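Local coordinates for secreted effector protein SopD (PDB 5CPC) that acts as a type III secreted virulence effector that contributes to Salmonella replication in macrophages and cooperates with SopB in membrane fission and macropinosome formation during invasion, at residues A[185-188]-A[193-196]; A[234-239]-A[294-299]. One frame throughout, in Å; residues are numbered along the deposited sequence.

Contact 1 of 2, residues A[185-188]-A[193-196]; sequences AVYE and AEAP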
loop_
_atom_site.group_PDB
_atom_site.type_symbol
_atom_site.label_atom_id
_atom_site.label_comp_id
_atom_site.label_asym_id
_atom_site.label_seq_id
_atom_site.Cartn_x
_atom_site.Cartn_y
_atom_site.Cartn_z
ATOM N N ALA A 185 0.712 2.465 -9.808
ATOM C CA ALA A 185 -0.132 3.415 -9.073
ATOM C C ALA A 185 0.638 4.172 -7.979
ATOM O O ALA A 185 0.482 5.353 -7.847
ATOM C CB ALA A 185 -1.275 2.742 -8.455
ATOM N N VAL A 186 1.427 3.478 -7.184
ATOM C CA VAL A 186 2.240 4.162 -6.202
ATOM C C VAL A 186 3.159 5.258 -6.848
ATOM O O VAL A 186 3.121 6.388 -6.413
ATOM C CB VAL A 186 2.999 3.168 -5.349
ATOM C CG1 VAL A 186 3.913 3.881 -4.374
ATOM C CG2 VAL A 186 1.968 2.228 -4.628
ATOM N N TYR A 187 3.950 4.922 -7.881
ATOM C CA TYR A 187 4.808 5.931 -8.602
ATOM C C TYR A 187 4.009 7.080 -9.240
ATOM O O TYR A 187 4.379 8.264 -9.166
ATOM C CB TYR A 187 5.807 5.239 -9.573
ATOM C CG TYR A 187 7.051 4.716 -8.840
ATOM C CD1 TYR A 187 6.995 3.561 -8.071
ATOM C CD2 TYR A 187 8.242 5.458 -8.830
ATOM C CE1 TYR A 187 8.085 3.115 -7.340
ATOM C CE2 TYR A 187 9.391 4.983 -8.131
ATOM C CZ TYR A 187 9.286 3.832 -7.377
ATOM O OH TYR A 187 10.372 3.376 -6.663
ATOM N N GLU A 188 2.843 6.766 -9.794
ATOM C CA GLU A 188 2.047 7.790 -10.486
ATOM C C GLU A 188 1.557 8.876 -9.512
ATOM O O GLU A 188 1.476 10.086 -9.820
ATOM C CB GLU A 188 0.813 7.091 -11.127
ATOM C CG GLU A 188 0.476 7.571 -12.546
ATOM C CD GLU A 188 -0.455 6.579 -13.305
ATOM O OE1 GLU A 188 -1.685 6.781 -13.240
ATOM O OE2 GLU A 188 0.042 5.606 -13.941
ATOM N N ALA A 193 6.802 11.735 -12.374
ATOM C CA ALA A 193 7.728 11.782 -13.480
ATOM C C ALA A 193 8.853 10.743 -13.409
ATOM O O ALA A 193 9.702 10.686 -14.288
ATOM C CB ALA A 193 8.254 13.240 -13.763
ATOM N N GLU A 194 8.841 9.901 -12.379
ATOM C CA GLU A 194 9.869 8.858 -12.285
ATOM C C GLU A 194 9.257 7.469 -12.584
ATOM O O GLU A 194 8.280 7.045 -11.966
ATOM C CB GLU A 194 10.446 8.854 -10.878
ATOM C CG GLU A 194 11.366 7.698 -10.494
ATOM C CD GLU A 194 12.049 7.995 -9.142
ATOM O OE1 GLU A 194 12.580 9.158 -8.978
ATOM O OE2 GLU A 194 12.014 7.088 -8.243
ATOM N N ALA A 195 9.835 6.760 -13.521
ATOM C CA ALA A 195 9.366 5.419 -13.819
ATOM C C ALA A 195 9.831 4.522 -12.688
ATOM O O ALA A 195 10.982 4.700 -12.188
ATOM C CB ALA A 195 9.973 4.986 -15.127
ATOM N N PRO A 196 8.958 3.579 -12.244
ATOM C CA PRO A 196 9.212 2.620 -11.187
ATOM C C PRO A 196 10.530 1.911 -11.384
ATOM O O PRO A 196 11.097 1.370 -10.452
ATOM C CB PRO A 196 8.108 1.590 -11.399
ATOM C CG PRO A 196 7.028 2.357 -11.951
ATOM C CD PRO A 196 7.587 3.410 -12.782
#
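The ring of Tyr187 lies flat against Pro196, whose CA sits almost exactly above the ring centre, 3.7 Å from the centroid and only 5° off the ring normal. This is a CH-pi contact made by the backbone carbon of the proline. The pyrrolidine ring reaches back toward the root of the tyrosine side chain and places CG 3.9 Å from Tyr187 CG, the two side chains running past each other in opposite directions. Glu194 approaches differently: its OE2 meets the ring at the edge, in plane, 3.4 Å from Tyr187 CE2, while its carbonyl O comes to 3.5 Å from Tyr187 CD2. With CG anti to the backbone N (chi1 170°) and the chain extended beyond it, the glutamate carries its carboxylate along this edge, turned 43° from the ring plane. The chain leaving helix 180-190 turns back, so that residues 193-196 run against the helix and lay Pro196 over a tyrosine of its last turns. The polar ends are bonded beyond the two segments: Tyr187 OH is hydrogen-bonded to Leu315 N near the C-terminus, Glu194 OE2 forms a salt bridge with Arg191 of the short connection, and OE1 is shared by the hydroxyls of Tyr234 and Ser302. The other side of the loop is loose: the methyl groups of Ala193 and Ala195 point away from the helix, both residues are exposed, and between Ala195 and Tyr187 the nearest approach is 4.3 Å, from the backbone C of Ala195 to Tyr187 CD2.

Contact 2 of 2, residues A[234-239]-A[294-299]; sequences YQEVQG and KLYLTH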
loop_
_atom_site.group_PDB
_atom_site.type_symbol
_atom_site.label_atom_id
_atom_site.label_comp_id
_atom_site.label_asym_id
_atom_site.label_seq_id
_atom_site.Cartn_x
_atom_site.Cartn_y
_atom_site.Cartn_z
ATOM N N TYR A 234 7.796 13.359 -4.976
ATOM C CA TYR A 234 8.098 14.634 -5.567
ATOM C C TYR A 234 7.459 14.772 -6.948
ATOM O O TYR A 234 7.399 13.787 -7.699
ATOM C CB TYR A 234 9.650 14.815 -5.757
ATOM C CG TYR A 234 10.475 13.536 -5.929
ATOM C CD1 TYR A 234 10.686 12.983 -7.198
ATOM C CD2 TYR A 234 11.095 12.927 -4.843
ATOM C CE1 TYR A 234 11.467 11.847 -7.352
ATOM C CE2 TYR A 234 11.895 11.794 -4.985
ATOM C CZ TYR A 234 12.082 11.277 -6.241
ATOM O OH TYR A 234 12.859 10.169 -6.446
ATOM N N GLN A 235 7.039 15.993 -7.271
ATOM C CA GLN A 235 6.598 16.375 -8.613
ATOM C C GLN A 235 6.934 17.826 -8.839
ATOM O O GLN A 235 6.932 18.611 -7.916
ATOM C CB GLN A 235 5.080 16.159 -8.856
ATOM C CG GLN A 235 4.139 16.404 -7.675
ATOM C CD GLN A 235 2.660 16.719 -8.112
ATOM O OE1 GLN A 235 2.239 16.436 -9.258
ATOM N NE2 GLN A 235 1.899 17.358 -7.202
ATOM N N GLU A 236 7.200 18.163 -10.095
ATOM C CA GLU A 236 7.504 19.471 -10.505
ATOM C C GLU A 236 6.168 20.020 -11.023
ATOM O O GLU A 236 5.423 19.338 -11.749
ATOM C CB GLU A 236 8.620 19.431 -11.567
ATOM C CG GLU A 236 9.858 18.560 -11.147
ATOM C CD GLU A 236 11.057 18.626 -12.139
ATOM O OE1 GLU A 236 12.098 17.944 -11.927
ATOM O OE2 GLU A 236 10.959 19.350 -13.148
ATOM N N VAL A 237 5.833 21.224 -10.570
ATOM C CA VAL A 237 4.537 21.844 -10.844
ATOM C C VAL A 237 4.803 23.334 -10.977
ATOM O O VAL A 237 5.367 23.959 -10.073
ATOM C CB VAL A 237 3.462 21.454 -9.755
ATOM C CG1 VAL A 237 4.080 21.421 -8.336
ATOM C CG2 VAL A 237 2.194 22.320 -9.834
ATOM N N GLN A 238 4.493 23.873 -12.151
ATOM C CA GLN A 238 4.810 25.267 -12.513
ATOM C C GLN A 238 6.176 25.730 -12.006
ATOM O O GLN A 238 6.271 26.737 -11.307
ATOM C CB GLN A 238 3.686 26.245 -12.092
ATOM C CG GLN A 238 2.544 26.436 -13.140
ATOM C CD GLN A 238 1.223 25.707 -12.767
ATOM O OE1 GLN A 238 1.038 25.288 -11.620
ATOM N NE2 GLN A 238 0.289 25.603 -13.732
ATOM N N GLY A 239 7.231 24.993 -12.358
ATOM C CA GLY A 239 8.582 25.456 -12.085
ATOM C C GLY A 239 9.096 25.215 -10.668
ATOM O O GLY A 239 10.207 25.572 -10.344
ATOM N N LYS A 294 17.855 20.287 -2.446
ATOM C CA LYS A 294 19.297 20.317 -2.741
ATOM C C LYS A 294 19.708 18.946 -3.202
ATOM O O LYS A 294 20.406 18.819 -4.194
ATOM C CB LYS A 294 20.104 20.773 -1.503
ATOM C CG LYS A 294 21.652 20.488 -1.500
ATOM C CD LYS A 294 22.400 20.935 -0.101
ATOM C CE LYS A 294 22.240 22.424 0.269
ATOM N NZ LYS A 294 21.119 22.762 1.297
ATOM N N LEU A 295 19.285 17.912 -2.491
ATOM C CA LEU A 295 19.602 16.533 -2.856
ATOM C C LEU A 295 19.005 16.148 -4.237
ATOM O O LEU A 295 19.656 15.517 -5.092
ATOM C CB LEU A 295 19.059 15.613 -1.774
ATOM C CG LEU A 295 19.732 15.706 -0.400
ATOM C CD1 LEU A 295 19.017 14.817 0.638
ATOM C CD2 LEU A 295 21.168 15.248 -0.622
ATOM N N TYR A 296 17.770 16.577 -4.483
ATOM C CA TYR A 296 17.065 16.186 -5.719
ATOM C C TYR A 296 17.798 16.807 -6.887
ATOM O O TYR A 296 18.074 16.118 -7.862
ATOM C CB TYR A 296 15.646 16.692 -5.609
ATOM C CG TYR A 296 14.746 16.654 -6.845
ATOM C CD1 TYR A 296 13.977 15.547 -7.103
ATOM C CD2 TYR A 296 14.566 17.790 -7.644
ATOM C CE1 TYR A 296 13.079 15.510 -8.197
ATOM C CE2 TYR A 296 13.647 17.770 -8.748
ATOM C CZ TYR A 296 12.933 16.610 -9.008
ATOM O OH TYR A 296 12.057 16.542 -10.050
ATOM N N LEU A 297 18.203 18.095 -6.748
ATOM C CA LEU A 297 18.864 18.844 -7.825
ATOM C C LEU A 297 20.257 18.302 -8.099
ATOM O O LEU A 297 20.767 18.454 -9.212
ATOM C CB LEU A 297 18.962 20.340 -7.492
ATOM C CG LEU A 297 17.632 21.100 -7.639
ATOM C CD1 LEU A 297 17.840 22.603 -7.431
ATOM C CD2 LEU A 297 16.902 20.834 -8.983
ATOM N N THR A 298 20.845 17.642 -7.104
ATOM C CA THR A 298 22.196 17.088 -7.222
ATOM C C THR A 298 22.249 15.594 -7.415
ATOM O O THR A 298 23.349 14.990 -7.451
ATOM C CB THR A 298 23.081 17.472 -5.970
ATOM O OG1 THR A 298 22.373 17.199 -4.730
ATOM C CG2 THR A 298 23.379 18.978 -6.042
ATOM N N HIS A 299 21.076 14.989 -7.545
ATOM C CA HIS A 299 20.981 13.631 -7.955
ATOM C C HIS A 299 20.012 13.428 -9.151
ATOM O O HIS A 299 19.117 12.522 -9.134
ATOM C CB HIS A 299 20.573 12.772 -6.751
ATOM C CG HIS A 299 21.649 12.658 -5.733
ATOM N ND1 HIS A 299 21.870 13.623 -4.778
ATOM C CD2 HIS A 299 22.577 11.698 -5.526
ATOM C CE1 HIS A 299 22.911 13.276 -4.043
ATOM N NE2 HIS A 299 23.342 12.102 -4.461
#
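Tyr234 and Tyr296 meet in an edge-to-face stack, with the edge of Tyr296 directed at the face of Tyr234, the centroids 5.3 Å apart and the planes at 62°. Tyr296 CD1 stands over that face, offset toward its rim, while the closest approach is Tyr296 CE1 to Tyr234 CD1, 3.6 Å. With CG anti to the backbone N (chi1 169°), the Tyr296 ring leaves its helix toward the strand.

The polar part is a hydrogen bond from Tyr296 OH to Glu236 OE1. Its modelled length of 2.3 Å is too short to be taken literally. The carboxylate reaches the hydroxyl on an extended chain, its plane 74° from that of the phenol ring, and OE1 also forms a salt bridge with Arg301. The hydroxyl of Tyr234 is bonded elsewhere, to Leu303 N among others.

Val241 of the neighbouring strand 240-245 touches both Glu236 and Tyr296.

Tyr234 and Glu236, two residues apart on strand 232-237, both point toward helix 285-298, as alternation along a beta strand requires. The strand pairs with 240-245, and the positive phi values of Gln238 and Gly239 fit a type I' turn, making this a two-residue beta-hairpin docked against a helix.

Overall arrangement
Contact 1 precedes contact 2 along the chain, and their centres lie about 15 Å apart on the same side of the chain's centre. Contact 1 is local, joining helix 180-190 to the loop just after it; contact 2 spans 54 intervening residues, mostly helical, to bring hairpin strand 232-237 to helix 285-298. Although they share no helix or strand, they touch directly through Glu194 OE1 and Tyr234 OH, 2.7 Å apart and probably hydrogen-bonded, and the backbone of Tyr234 is hydrogen-bonded to that of Met190, at the end of helix 180-190. The loop after that helix is thereby linked to the hairpin and to contact 2, whose centre lies farther from the centre of the chain (about 24 Å against 14 Å).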